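Side-chain contacts in conserved hypothetical protein (Staphylococcus aureus subsp. aureus, PDB 2AP3), which is of unknown function but folds as a long bundle of helices and belongs to a family of putative cell-wall binding lipoproteins: residues K19-Q24 / K113-L118; D30-I35 / E124-H129; K36-K41 / E83-A88; K148-N153 / Q158-K163. All coordinates share one frame; numbering follows the deposited sequence.

Contact 1 of 4, residues K19-Q24 / K113-L118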
# COMPACT_ATOMS: atom_id res chain seq x y z
N LYS A 19 26.59 1.72 5.46
CA LYS A 19 25.88 2.28 6.62
C LYS A 19 25.06 3.51 6.28
O LYS A 19 23.90 3.62 6.71
CB LYS A 19 26.86 2.63 7.75
CG LYS A 19 27.46 1.44 8.50
CD LYS A 19 28.17 1.89 9.79
CE LYS A 19 29.50 2.60 9.55
NZ LYS A 19 30.63 1.66 9.21
N ALA A 20 25.65 4.43 5.53
CA ALA A 20 24.99 5.67 5.09
C ALA A 20 23.84 5.39 4.13
O ALA A 20 22.81 6.08 4.16
CB ALA A 20 26.00 6.60 4.44
N TYR A 21 24.03 4.39 3.27
CA TYR A 21 22.99 3.94 2.34
C TYR A 21 21.81 3.36 3.09
O TYR A 21 20.67 3.78 2.89
CB TYR A 21 23.52 2.91 1.33
CG TYR A 21 22.40 2.26 0.51
CD1 TYR A 21 21.89 2.88 -0.63
CD2 TYR A 21 21.85 1.03 0.89
CE1 TYR A 21 20.86 2.30 -1.37
CE2 TYR A 21 20.82 0.44 0.15
CZ TYR A 21 20.33 1.08 -0.98
OH TYR A 21 19.31 0.49 -1.70
N LEU A 22 22.08 2.38 3.96
CA LEU A 22 21.02 1.71 4.70
C LEU A 22 20.27 2.68 5.62
O LEU A 22 19.09 2.47 5.90
CB LEU A 22 21.56 0.48 5.46
CG LEU A 22 21.99 -0.71 4.58
CD1 LEU A 22 22.74 -1.76 5.40
CD2 LEU A 22 20.80 -1.35 3.89
N LYS A 23 20.95 3.77 6.01
CA LYS A 23 20.35 4.85 6.81
C LYS A 23 19.37 5.72 6.02
O LYS A 23 18.34 6.15 6.56
CB LYS A 23 21.44 5.75 7.40
CG LYS A 23 21.01 6.60 8.60
CD LYS A 23 21.69 6.14 9.88
CE LYS A 23 21.19 6.91 11.10
NZ LYS A 23 22.27 7.10 12.13
N GLN A 24 19.71 6.03 4.78
CA GLN A 24 18.82 6.79 3.91
C GLN A 24 17.57 5.96 3.62
O GLN A 24 16.46 6.49 3.63
CB GLN A 24 19.54 7.21 2.62
CG GLN A 24 20.56 8.32 2.85
CD GLN A 24 21.67 8.37 1.80
OE1 GLN A 24 21.62 7.68 0.78
NE2 GLN A 24 22.68 9.21 2.06
N LYS A 113 27.20 -5.00 -6.17
CA LYS A 113 26.09 -5.68 -6.86
C LYS A 113 24.95 -6.01 -5.90
O LYS A 113 23.78 -5.94 -6.28
CB LYS A 113 26.57 -6.93 -7.61
CG LYS A 113 27.38 -6.59 -8.83
CD LYS A 113 27.21 -7.63 -9.90
CE LYS A 113 28.26 -7.47 -11.00
NZ LYS A 113 28.13 -6.21 -11.79
N GLU A 114 25.28 -6.35 -4.66
CA GLU A 114 24.23 -6.60 -3.67
C GLU A 114 23.40 -5.33 -3.47
O GLU A 114 22.17 -5.40 -3.31
CB GLU A 114 24.83 -7.07 -2.35
CG GLU A 114 25.55 -8.40 -2.45
CD GLU A 114 26.08 -8.88 -1.12
OE1 GLU A 114 26.56 -8.04 -0.31
OE2 GLU A 114 26.04 -10.10 -0.89
N VAL A 115 24.06 -4.18 -3.49
CA VAL A 115 23.40 -2.88 -3.30
C VAL A 115 22.47 -2.56 -4.47
O VAL A 115 21.32 -2.14 -4.25
CB VAL A 115 24.43 -1.75 -3.04
CG1 VAL A 115 23.78 -0.35 -3.14
CG2 VAL A 115 25.08 -1.95 -1.69
N LYS A 116 22.96 -2.75 -5.69
CA LYS A 116 22.16 -2.54 -6.88
C LYS A 116 20.92 -3.43 -6.85
O LYS A 116 19.84 -3.02 -7.28
CB LYS A 116 22.98 -2.77 -8.15
CG LYS A 116 24.04 -1.70 -8.38
CD LYS A 116 24.71 -1.79 -9.74
CE LYS A 116 25.67 -0.61 -9.94
NZ LYS A 116 26.52 -0.73 -11.16
N GLN A 117 21.07 -4.63 -6.29
CA GLN A 117 19.96 -5.59 -6.18
C GLN A 117 18.92 -5.11 -5.16
O GLN A 117 17.72 -5.22 -5.41
CB GLN A 117 20.49 -7.00 -5.86
CG GLN A 117 19.42 -8.05 -5.51
CD GLN A 117 18.44 -8.33 -6.64
OE1 GLN A 117 18.70 -8.00 -7.80
NE2 GLN A 117 17.32 -8.96 -6.30
N LEU A 118 19.38 -4.59 -4.02
CA LEU A 118 18.46 -3.99 -3.05
C LEU A 118 17.69 -2.83 -3.68
O LEU A 118 16.47 -2.72 -3.50
CB LEU A 118 19.20 -3.54 -1.79
CG LEU A 118 18.38 -2.80 -0.71
CD1 LEU A 118 17.14 -3.59 -0.23
CD2 LEU A 118 19.30 -2.47 0.44

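Contact 2 of 4, residues D30-I35 / E124-H129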
# COMPACT_ATOMS: atom_id res chain seq x y z
N ASP A 30 10.92 5.01 7.78
CA ASP A 30 10.37 5.69 8.95
C ASP A 30 9.27 6.68 8.56
O ASP A 30 8.21 6.70 9.18
CB ASP A 30 11.47 6.45 9.72
CG ASP A 30 12.48 5.51 10.38
OD1 ASP A 30 12.20 4.29 10.48
OD2 ASP A 30 13.55 6.00 10.80
N ASP A 31 9.55 7.48 7.54
CA ASP A 31 8.64 8.54 7.08
C ASP A 31 7.34 8.00 6.46
O ASP A 31 6.43 8.78 6.14
CB ASP A 31 9.38 9.48 6.11
CG ASP A 31 10.50 10.28 6.78
OD1 ASP A 31 11.24 10.99 6.06
OD2 ASP A 31 10.66 10.21 8.02
N GLU A 32 7.27 6.68 6.28
CA GLU A 32 6.05 6.00 5.81
C GLU A 32 5.13 5.57 6.95
O GLU A 32 4.11 4.92 6.72
CB GLU A 32 6.40 4.77 4.96
CG GLU A 32 6.99 5.09 3.61
CD GLU A 32 7.45 3.85 2.83
OE1 GLU A 32 7.16 2.71 3.24
OE2 GLU A 32 8.09 4.02 1.80
N GLU A 33 5.49 5.92 8.18
CA GLU A 33 4.67 5.56 9.36
C GLU A 33 3.20 6.00 9.22
O GLU A 33 2.30 5.25 9.62
CB GLU A 33 5.30 6.09 10.66
CG GLU A 33 4.64 5.58 11.93
CD GLU A 33 3.46 6.43 12.38
OE1 GLU A 33 2.66 5.96 13.22
OE2 GLU A 33 3.33 7.58 11.90
N PRO A 34 2.95 7.21 8.67
CA PRO A 34 1.57 7.62 8.37
C PRO A 34 0.71 6.62 7.58
O PRO A 34 -0.51 6.68 7.69
CB PRO A 34 1.78 8.91 7.57
CG PRO A 34 3.02 9.49 8.18
CD PRO A 34 3.91 8.30 8.38
N ILE A 35 1.32 5.73 6.79
CA ILE A 35 0.58 4.67 6.10
C ILE A 35 -0.08 3.72 7.11
O ILE A 35 -1.18 3.21 6.87
CB ILE A 35 1.49 3.90 5.07
CG1 ILE A 35 1.99 4.88 4.01
CG2 ILE A 35 0.77 2.68 4.47
CD1 ILE A 35 2.96 4.27 3.02
N GLU A 124 10.99 -2.33 -7.44
CA GLU A 124 9.86 -3.24 -7.64
C GLU A 124 8.76 -2.96 -6.59
O GLU A 124 7.56 -3.09 -6.90
CB GLU A 124 10.32 -4.70 -7.58
CG GLU A 124 9.27 -5.69 -8.09
CD GLU A 124 8.54 -5.18 -9.34
OE1 GLU A 124 9.18 -5.03 -10.40
OE2 GLU A 124 7.33 -4.90 -9.25
N LYS A 125 9.18 -2.58 -5.38
CA LYS A 125 8.23 -2.24 -4.31
C LYS A 125 7.31 -1.11 -4.76
O LYS A 125 6.08 -1.22 -4.66
CB LYS A 125 8.95 -1.82 -3.02
CG LYS A 125 8.01 -1.26 -1.91
CD LYS A 125 8.77 -0.58 -0.75
CE LYS A 125 7.84 0.23 0.17
NZ LYS A 125 8.56 0.81 1.36
N TYR A 126 7.90 -0.03 -5.25
CA TYR A 126 7.12 1.12 -5.68
C TYR A 126 6.20 0.80 -6.85
O TYR A 126 5.07 1.28 -6.90
CB TYR A 126 8.02 2.31 -5.97
CG TYR A 126 8.79 2.75 -4.74
CD1 TYR A 126 8.13 3.05 -3.55
CD2 TYR A 126 10.19 2.88 -4.78
CE1 TYR A 126 8.85 3.46 -2.42
CE2 TYR A 126 10.90 3.30 -3.66
CZ TYR A 126 10.22 3.58 -2.49
OH TYR A 126 10.92 3.98 -1.37
N LYS A 127 6.66 -0.04 -7.78
CA LYS A 127 5.82 -0.44 -8.89
C LYS A 127 4.65 -1.30 -8.42
O LYS A 127 3.50 -1.11 -8.85
CB LYS A 127 6.65 -1.18 -9.95
CG LYS A 127 5.86 -1.52 -11.20
CD LYS A 127 6.66 -2.30 -12.23
CE LYS A 127 5.73 -2.86 -13.29
NZ LYS A 127 6.47 -3.68 -14.29
N LEU A 128 4.92 -2.25 -7.53
CA LEU A 128 3.86 -3.11 -7.05
C LEU A 128 2.87 -2.34 -6.19
O LEU A 128 1.69 -2.67 -6.16
CB LEU A 128 4.41 -4.33 -6.32
CG LEU A 128 4.85 -5.52 -7.20
CD1 LEU A 128 5.52 -6.57 -6.31
CD2 LEU A 128 3.65 -6.12 -7.93
N HIS A 129 3.34 -1.30 -5.50
CA HIS A 129 2.37 -0.49 -4.77
C HIS A 129 1.37 0.20 -5.70
O HIS A 129 0.17 0.28 -5.39
CB HIS A 129 3.00 0.55 -3.86
CG HIS A 129 1.99 1.17 -2.95
ND1 HIS A 129 1.25 2.28 -3.31
CD2 HIS A 129 1.50 0.76 -1.76
CE1 HIS A 129 0.38 2.56 -2.35
NE2 HIS A 129 0.53 1.67 -1.39
O HOH W 1 10.42 2.99 0.90

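Contact 3 of 4, residues K36-K41 / E83-A88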
# COMPACT_ATOMS: atom_id res chain seq x y z
N LYS A 36 0.58 3.50 8.26
CA LYS A 36 -0.04 2.70 9.31
C LYS A 36 -1.31 3.36 9.86
O LYS A 36 -2.33 2.70 10.09
CB LYS A 36 0.95 2.41 10.44
CG LYS A 36 2.05 1.42 10.06
CD LYS A 36 1.50 0.02 9.80
CE LYS A 36 2.65 -0.99 9.75
NZ LYS A 36 2.20 -2.31 9.20
N THR A 37 -1.27 4.68 10.03
CA THR A 37 -2.42 5.45 10.52
C THR A 37 -3.56 5.38 9.51
O THR A 37 -4.74 5.21 9.89
CB THR A 37 -2.02 6.92 10.77
OG1 THR A 37 -0.94 6.95 11.71
CG2 THR A 37 -3.20 7.72 11.37
N VAL A 38 -3.22 5.50 8.23
CA VAL A 38 -4.24 5.32 7.16
C VAL A 38 -4.93 3.96 7.27
O VAL A 38 -6.16 3.85 7.20
CB VAL A 38 -3.59 5.46 5.75
CG1 VAL A 38 -4.57 5.02 4.67
CG2 VAL A 38 -3.10 6.90 5.54
N GLY A 39 -4.14 2.90 7.42
CA GLY A 39 -4.69 1.56 7.59
C GLY A 39 -5.64 1.44 8.75
O GLY A 39 -6.69 0.81 8.63
N LYS A 40 -5.29 2.05 9.89
CA LYS A 40 -6.20 2.04 11.04
C LYS A 40 -7.50 2.79 10.74
O LYS A 40 -8.58 2.34 11.10
CB LYS A 40 -5.52 2.61 12.28
CG LYS A 40 -4.45 1.70 12.81
CD LYS A 40 -3.76 2.34 14.01
CE LYS A 40 -2.51 1.59 14.40
NZ LYS A 40 -2.02 2.09 15.72
N LYS A 41 -7.38 3.94 10.07
CA LYS A 41 -8.56 4.76 9.80
C LYS A 41 -9.48 4.04 8.80
O LYS A 41 -10.70 4.04 8.95
CB LYS A 41 -8.13 6.12 9.25
CG LYS A 41 -7.49 7.01 10.31
CD LYS A 41 -8.49 7.66 11.23
CE LYS A 41 -7.81 8.22 12.48
NZ LYS A 41 -6.65 9.12 12.20
N GLU A 83 -5.95 8.08 -0.26
CA GLU A 83 -5.10 9.07 -0.96
C GLU A 83 -3.84 9.36 -0.16
O GLU A 83 -2.77 9.58 -0.74
CB GLU A 83 -5.84 10.39 -1.16
CG GLU A 83 -6.98 10.31 -2.15
CD GLU A 83 -7.61 11.68 -2.45
OE1 GLU A 83 -6.89 12.72 -2.40
OE2 GLU A 83 -8.82 11.73 -2.74
N LYS A 84 -3.97 9.42 1.17
CA LYS A 84 -2.82 9.71 2.03
C LYS A 84 -1.74 8.63 1.87
O LYS A 84 -0.54 8.95 1.90
CB LYS A 84 -3.24 9.86 3.50
CG LYS A 84 -4.15 11.05 3.77
CD LYS A 84 -4.72 10.93 5.18
CE LYS A 84 -5.78 11.97 5.46
NZ LYS A 84 -6.35 11.85 6.85
N GLU A 85 -2.14 7.37 1.73
CA GLU A 85 -1.18 6.28 1.49
C GLU A 85 -0.52 6.45 0.12
O GLU A 85 0.70 6.34 -0.01
CB GLU A 85 -1.84 4.89 1.61
CG GLU A 85 -0.89 3.74 1.20
CD GLU A 85 -1.43 2.35 1.54
OE1 GLU A 85 -2.33 2.24 2.42
OE2 GLU A 85 -0.96 1.37 0.89
N GLU A 86 -1.32 6.76 -0.89
CA GLU A 86 -0.79 6.98 -2.22
C GLU A 86 0.21 8.11 -2.21
O GLU A 86 1.30 7.98 -2.80
CB GLU A 86 -1.93 7.29 -3.19
CG GLU A 86 -2.86 6.09 -3.38
CD GLU A 86 -3.94 6.41 -4.38
OE1 GLU A 86 -4.95 7.07 -4.02
OE2 GLU A 86 -3.74 6.04 -5.55
N ASP A 87 -0.15 9.21 -1.54
CA ASP A 87 0.72 10.39 -1.46
C ASP A 87 2.02 10.06 -0.72
O ASP A 87 3.08 10.56 -1.08
CB ASP A 87 -0.01 11.57 -0.78
CG ASP A 87 -1.16 12.15 -1.63
OD1 ASP A 87 -1.27 11.86 -2.84
OD2 ASP A 87 -1.95 12.95 -1.08
N ALA A 88 1.94 9.20 0.29
CA ALA A 88 3.10 8.86 1.09
C ALA A 88 4.08 8.06 0.26
O ALA A 88 5.29 8.31 0.30
CB ALA A 88 2.69 8.09 2.31

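Contact 4 of 4, residues K148-N153 / Q158-K163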
# COMPACT_ATOMS: atom_id res chain seq x y z
N LYS A 148 -24.73 3.31 -5.46
CA LYS A 148 -25.44 4.28 -6.28
C LYS A 148 -26.65 3.65 -6.97
O LYS A 148 -27.72 4.28 -7.08
CB LYS A 148 -24.51 4.88 -7.32
CG LYS A 148 -23.56 5.92 -6.74
CD LYS A 148 -22.72 6.64 -7.85
CE LYS A 148 -23.57 7.38 -8.91
NZ LYS A 148 -22.70 7.98 -9.96
N TYR A 149 -26.49 2.41 -7.41
CA TYR A 149 -27.61 1.69 -8.02
C TYR A 149 -28.76 1.52 -7.03
O TYR A 149 -29.93 1.67 -7.37
CB TYR A 149 -27.10 0.36 -8.59
CG TYR A 149 -28.19 -0.56 -9.09
CD1 TYR A 149 -28.92 -0.28 -10.24
CD2 TYR A 149 -28.47 -1.74 -8.40
CE1 TYR A 149 -29.91 -1.13 -10.68
CE2 TYR A 149 -29.47 -2.62 -8.85
CZ TYR A 149 -30.19 -2.30 -10.00
OH TYR A 149 -31.19 -3.14 -10.46
N LEU A 150 -28.44 1.27 -5.77
CA LEU A 150 -29.49 1.18 -4.75
C LEU A 150 -30.19 2.51 -4.45
O LEU A 150 -31.30 2.50 -3.89
CB LEU A 150 -28.92 0.66 -3.42
CG LEU A 150 -28.19 -0.69 -3.44
CD1 LEU A 150 -27.61 -1.00 -2.09
CD2 LEU A 150 -29.12 -1.81 -3.88
N ASN A 151 -29.52 3.64 -4.75
CA ASN A 151 -29.98 5.02 -4.41
C ASN A 151 -30.89 5.64 -5.49
O ASN A 151 -31.13 6.86 -5.53
CB ASN A 151 -28.78 5.96 -4.16
CG ASN A 151 -29.16 7.26 -3.45
OD1 ASN A 151 -29.99 7.27 -2.53
ND2 ASN A 151 -28.54 8.36 -3.87
N GLN A 152 -31.36 4.79 -6.39
CA GLN A 152 -32.38 5.21 -7.34
C GLN A 152 -33.56 4.28 -7.24
O GLN A 152 -33.46 3.19 -6.71
CB GLN A 152 -31.85 5.20 -8.77
CG GLN A 152 -30.68 4.25 -9.04
CD GLN A 152 -31.06 2.94 -9.72
OE1 GLN A 152 -31.97 2.20 -9.29
NE2 GLN A 152 -30.32 2.61 -10.77
N ASN A 153 -34.68 4.72 -7.80
CA ASN A 153 -35.91 3.94 -7.76
C ASN A 153 -35.78 2.64 -8.53
O ASN A 153 -35.04 2.57 -9.50
CB ASN A 153 -37.05 4.75 -8.37
CG ASN A 153 -37.39 6.00 -7.57
OD1 ASN A 153 -37.20 6.05 -6.35
ND2 ASN A 153 -37.92 7.02 -8.26
N GLN A 158 -31.61 -8.97 -9.53
CA GLN A 158 -30.79 -9.27 -10.69
C GLN A 158 -29.67 -8.22 -10.85
O GLN A 158 -28.50 -8.58 -11.06
CB GLN A 158 -31.68 -9.33 -11.95
CG GLN A 158 -30.98 -9.75 -13.22
CD GLN A 158 -31.94 -10.00 -14.39
OE1 GLN A 158 -33.10 -9.55 -14.37
NE2 GLN A 158 -31.46 -10.72 -15.41
N GLY A 159 -30.03 -6.95 -10.71
CA GLY A 159 -29.06 -5.85 -10.81
C GLY A 159 -28.04 -5.89 -9.68
O GLY A 159 -26.84 -5.73 -9.90
N VAL A 160 -28.54 -6.09 -8.47
CA VAL A 160 -27.65 -6.23 -7.30
C VAL A 160 -26.65 -7.36 -7.53
O VAL A 160 -25.45 -7.19 -7.27
CB VAL A 160 -28.47 -6.48 -6.01
CG1 VAL A 160 -27.55 -6.95 -4.86
CG2 VAL A 160 -29.20 -5.25 -5.60
N ASN A 161 -27.13 -8.50 -8.02
CA ASN A 161 -26.25 -9.65 -8.19
C ASN A 161 -25.18 -9.40 -9.23
O ASN A 161 -24.03 -9.77 -9.04
CB ASN A 161 -27.06 -10.89 -8.57
CG ASN A 161 -27.94 -11.38 -7.44
OD1 ASN A 161 -27.82 -10.94 -6.30
ND2 ASN A 161 -28.84 -12.31 -7.75
N GLU A 162 -25.56 -8.72 -10.31
CA GLU A 162 -24.66 -8.42 -11.42
C GLU A 162 -23.56 -7.47 -10.97
O GLU A 162 -22.40 -7.59 -11.36
CB GLU A 162 -25.45 -7.80 -12.57
CG GLU A 162 -24.64 -7.47 -13.82
CD GLU A 162 -25.46 -6.71 -14.86
OE1 GLU A 162 -26.70 -6.66 -14.72
OE2 GLU A 162 -24.85 -6.15 -15.80
N LYS A 163 -23.92 -6.52 -10.11
CA LYS A 163 -22.92 -5.59 -9.60
C LYS A 163 -22.04 -6.20 -8.52
O LYS A 163 -20.87 -5.82 -8.35
CB LYS A 163 -23.60 -4.30 -9.16
CG LYS A 163 -24.21 -3.61 -10.37
CD LYS A 163 -25.08 -2.43 -10.04
CE LYS A 163 -26.00 -2.08 -11.21
NZ LYS A 163 -25.34 -2.00 -12.54

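Contact 1 of 4, residues K19-Q24 / K113-L118
In the interior of a long four-helix bundle, Tyr-21 of helix 10-30 reaches across to Val-115 and Leu-118 of helix 109-150. The two helical segments run almost parallel, 6° apart, with axes 12.4 Å from each other at their closest. At that spacing the backbones stay well separated, and the contact is made by side chains spanning the gap. Tyr-21 does most of the spanning. Its CG lies anti to the backbone N (chi1 170°), a setting that sends the ring out toward helix 109-150. Val-115 meets the ring by one methyl: CG1 stands 4.3 Å from the centroid of the Tyr-21 ring and only 9° off its normal, a CH-pi contact over the middle of one face. Leu-118 comes to the same ring in its plane instead, with CD2 at the edge, 3.3 Å from Tyr-21 CE2, a tight approach. Leu-118 CG, the branch point, lies 3.6 Å from Tyr-21 OH, so the leucine flanks the phenol end of the ring. The CD2 methyl of Leu-118 has a second partner in Leu-22 CD2, 3.9 Å away. No hydrogen bond joins the two segments; the phenol hydroxyl instead bonds to OD1 of Asp-119, the residue that follows Leu-118, and this fixes the polar end of a largely buried ring. Helix 157-195 closes in from another side: Val-115 packs on Val-195 and Leu-118 on Glu-191 and Lys-192, while Leu-22 touches Asp-196 just beyond that helix.

Contact 2 of 4, residues D30-I35 / E124-H129
Glu-32 and Lys-125 approach each other from opposite directions and meet in a salt bridge. Lys-125 NZ donates to Glu-32 OE1 at 3.0 Å, and OE1 receives it on its syn lone pair, the one on the side of OE2; NZ gives a weak second bond to Glu-32 OE2 at 3.3 Å. The ammonium thus faces both carboxylate oxygens, unequally. Water 1 ties the same groups together again: it donates to Glu-32 OE2 at 2.7 Å and accepts from Lys-125 NZ at 2.9 Å. It also bonds to Tyr-126 OH, whose ring turns an edge toward Glu-32 OE2.

Both side chains are extended beyond CG. A chi1 of 172° swings the Lys-125 chain off beside its carbonyl carbon, and its straight run carries NZ from helix 109-150 toward the linker between helix 10-30 and helix 33-50, where Glu-32 sits in a type I beta turn from Asp-30 to Glu-33. Ser-92 of helix 61-96 stands behind this shell, its OG hydrogen-bonded to both Glu-32 OE2 and Tyr-126 OH. Tyr-181 and Leu-185 of helix 157-195 pack against Lys-125.

Charge is therefore paired within a mostly buried polar cluster at the break in the first arm of the bundle. The lysine and the water probably stabilise the carboxylate in its ionised form, and the carboxylate in turn should offset the cost of burying the ammonium.

Contact 3 of 4, residues K36-K41 / E83-A88
Val-38 of helix 33-50 wedges its two methyls against Lys-84 and Glu-85 on the antiparallel helix 61-96, and these three residues make up the contact. The helices come close here, the CA atoms of Val-38 and Glu-85 being 6.5 Å apart. The CB of Val-38 is directed toward helix 61-96, and its two branches are divided between the two partners. CG2 rests 3.6 Å from Lys-84 CB and 4.0 Å from the backbone N of Glu-85, pressing on the helix surface where the two residues join. CG1 sits farther off, 4.1 Å from Glu-85 CB, and the two side chains cross at about a right angle.

Both charged residues offer Val-38 the CB at the root of the side chain and send their polar ends away from it. With chi1 at 173°, Glu-85 leaves its helix on the side away from the backbone N, and the extended chain carries the carboxylate inward past Ile-35 and Tyr-132, where OE2 is hydrogen-bonded to His-129 NE2 of helix 109-150. Lys-84, with CG anti to its carbonyl carbon instead, stretches along a different line to a salt bridge between NZ and OE1 of Glu-81, one turn earlier on its own helix. Glu-81 also touches Val-38 and Lys-41.

The contact itself is purely van der Waals, with no hydrogen bond across it. Lys-41 NZ and Lys-84 NZ lie 6.0 Å apart, a like-charge proximity that the Glu-81 carboxylate would be expected to ease.

Contact 4 of 4, residues K148-N153 / Q158-K163
Lys-163 lies across Tyr-149, its chain at about a right angle to the tyrosine side chain. The methylene CE does the touching: it stands over one face of the ring, displaced toward the rim on the CB side, 3.4 Å from Tyr-149 CG. Measured to the centroid of the Tyr-149 ring, Lys-163 CE is 3.6 Å away, a CH-pi contact. The bend at the end of the lysine chain (chi4 -48°) lifts NZ off the ring while leaving it over the same face, 4.9 Å from that centroid and 23° off the normal, a cation-pi arrangement.

These residues bracket the hairpin turn between helix 109-150 and helix 157-195, which are consecutive arms of the four-helix bundle. Nearer the turn, the tyrosine ring slants across the backbone of helix 157-195: Tyr-149 CE2 lies 3.6 Å from Val-160 N, and Tyr-149 OH sits 3.5 Å from Gly-159 CA, where no side chain intervenes. The hydroxyl is anchored by a hydrogen bond with the backbone N of Thr-156 in the turn. Beside the ring, Leu-150 CD2 meets Val-160 CG2 at 3.8 Å, the two side chains crossing at about a right angle, and Leu-150 also packs on Val-68 of helix 61-96.

From the N terminus the chain opens contact 1 on helix 10-30, contact 2 in the linker that follows, and contact 3 on helix 33-50. Helix 61-96 returns first to close contact 3, the shortest of these three loops. Helix 109-150 then closes contact 1 and, further along, contact 2; these two loops cross, and both enclose contact 3. Contacts 2 and 3, with centres about 10 Å apart, touch directly and tie the broken first arm to the next two helices. Contact 4 follows in series as a short hairpin joining helix 109-150 to helix 157-195, its centre about 52 Å from that of contact 1, toward the opposite end of the bundle.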